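Local coordinates for Non-structural protein 3 (Porcine deltacoronavirus, PDB 6LN0) that joins a macro domain to a zinc-bearing papain-like protease and probably cleaves the viral replicase polyprotein, at residues T173-D177 with L235-H239. Coordinates in Å, arbitrary orientation, origin at the centre of the assembly. Numbering follows the deposited sequence.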
loop_
_atom_site.group_PDB
_atom_site.type_symbol
_atom_site.label_atom_id
_atom_site.label_comp_id
_atom_site.label_asym_id
_atom_site.label_seq_id
_atom_site.Cartn_x
_atom_site.Cartn_y
_atom_site.Cartn_z
ATOM N N THR A 173 -0.394 2.436 7.114
ATOM C CA THR A 173 0.652 3.136 7.840
ATOM C C THR A 173 1.487 3.927 6.840
ATOM O O THR A 173 1.559 3.580 5.656
ATOM C CB THR A 173 1.529 2.135 8.651
ATOM O OG1 THR A 173 2.551 2.831 9.387
ATOM C CG2 THR A 173 2.211 1.100 7.727
ATOM N N THR A 174 2.110 5.002 7.312
ATOM C CA THR A 174 3.165 5.652 6.541
ATOM C C THR A 174 4.549 5.342 7.109
ATOM O O THR A 174 5.560 5.781 6.552
ATOM C CB THR A 174 2.922 7.172 6.482
ATOM O OG1 THR A 174 3.163 7.750 7.766
ATOM C CG2 THR A 174 1.477 7.480 6.082
ATOM N N ASP A 175 4.597 4.463 8.106
ATOM C CA ASP A 175 5.476 4.545 9.262
ATOM C C ASP A 175 6.099 3.205 9.651
ATOM O O ASP A 175 7.261 3.127 10.064
ATOM C CB ASP A 175 4.634 5.035 10.450
ATOM C CG ASP A 175 5.256 6.183 11.149
ATOM O OD1 ASP A 175 6.355 6.552 10.718
ATOM O OD2 ASP A 175 4.663 6.708 12.123
ATOM N N TYR A 176 5.283 2.162 9.574
ATOM C CA TYR A 176 5.356 1.017 10.470
ATOM C C TYR A 176 5.664 1.440 11.914
ATOM O O TYR A 176 6.337 0.731 12.664
ATOM C CB TYR A 176 6.342 0.003 9.887
ATOM C CG TYR A 176 5.609 -0.796 8.844
ATOM C CD1 TYR A 176 4.750 -1.826 9.234
ATOM C CD2 TYR A 176 5.675 -0.468 7.482
ATOM C CE1 TYR A 176 4.031 -2.556 8.313
ATOM C CE2 TYR A 176 4.949 -1.199 6.540
ATOM C CZ TYR A 176 4.124 -2.247 6.974
ATOM O OH TYR A 176 3.368 -3.012 6.107
ATOM N N ASP A 177 5.147 2.595 12.313
ATOM C CA ASP A 177 5.092 3.027 13.703
ATOM C C ASP A 177 3.614 3.122 14.059
ATOM O O ASP A 177 3.015 2.137 14.507
ATOM C CB ASP A 177 5.826 4.362 13.896
ATOM C CG ASP A 177 5.696 4.920 15.316
ATOM O OD1 ASP A 177 5.528 4.129 16.257
ATOM O OD2 ASP A 177 5.775 6.154 15.505
ATOM N N LEU A 235 11.622 0.307 6.557
ATOM C CA LEU A 235 10.764 0.652 7.684
ATOM C C LEU A 235 10.649 -0.502 8.670
ATOM O O LEU A 235 10.677 -0.294 9.889
ATOM C CB LEU A 235 9.369 1.066 7.189
ATOM C CG LEU A 235 9.329 2.391 6.429
ATOM C CD1 LEU A 235 7.993 2.575 5.699
ATOM C CD2 LEU A 235 9.586 3.523 7.398
ATOM N N LYS A 236 10.496 -1.723 8.169
ATOM C CA LYS A 236 10.351 -2.855 9.073
ATOM C C LYS A 236 11.671 -3.190 9.779
ATOM O O LYS A 236 11.669 -3.513 10.972
ATOM C CB LYS A 236 9.796 -4.050 8.306
ATOM C CG LYS A 236 8.354 -3.856 7.874
ATOM C CD LYS A 236 7.898 -4.977 6.968
ATOM C CE LYS A 236 6.603 -5.603 7.497
ATOM N NZ LYS A 236 5.563 -5.731 6.431
ATOM N N THR A 237 12.808 -3.080 9.080
ATOM C CA THR A 237 14.100 -3.401 9.693
ATOM C C THR A 237 14.510 -2.385 10.754
ATOM O O THR A 237 15.359 -2.685 11.594
ATOM C CB THR A 237 15.180 -3.513 8.605
ATOM O OG1 THR A 237 14.733 -4.410 7.577
ATOM C CG2 THR A 237 16.497 -4.035 9.169
ATOM N N CYS A 238 13.889 -1.208 10.771
ATOM C CA CYS A 238 14.141 -0.237 11.829
ATOM C C CYS A 238 13.737 -0.747 13.207
ATOM O O CYS A 238 14.145 -0.164 14.221
ATOM C CB CYS A 238 13.410 1.057 11.473
ATOM S SG CYS A 238 14.361 1.990 10.334
ATOM N N HIS A 239 12.963 -1.823 13.266
ATOM C CA HIS A 239 12.521 -2.381 14.536
ATOM C C HIS A 239 13.494 -3.395 15.126
ATOM O O HIS A 239 13.359 -3.748 16.304
ATOM C CB HIS A 239 11.133 -3.024 14.374
ATOM C CG HIS A 239 10.052 -2.031 14.093
ATOM N ND1 HIS A 239 9.134 -1.647 15.045
ATOM C CD2 HIS A 239 9.759 -1.319 12.978
ATOM C CE1 HIS A 239 8.314 -0.754 14.526
ATOM N NE2 HIS A 239 8.675 -0.535 13.276
HETATM O O HOH W 1 9.352 2.111 11.441
#
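The hairpin turn between strands 168-173 and 180-184 packs here against the last turn or so of helix 228-237 and the residues that follow. Tyr176 does most of the work. Its backbone sits in the left-handed region, and its CB points toward the helix, so the ring lies beside Leu235, with CD2 of Tyr176 4.0 Å from CB of Leu235. The alkyl chain of Lys236 runs over one face of that ring in a CH-pi contact: Lys236 CG stands 4.2 Å from the centroid of the Tyr176 ring, almost on its normal. The hairpin belongs to a small four-stranded sheet, consistent with the ubiquitin-like domain that precedes the thumb helices in coronavirus papain-like proteases, so the contact probably marks their junction; Ile209 and Leu211 of strand 209-212 back Tyr176 and Leu235 respectively. His239 NE2 makes a weak hydrogen bond to Tyr176 O (2.7 Å), and a water donates to Asp175 O (2.7 Å) and Leu235 O (3.2 Å), tying backbone to backbone. The turn itself is shaped by Thr173, whose OG1 accepts from Asp175 N at 2.9 Å, an ST turn, and more weakly from Tyr176 N.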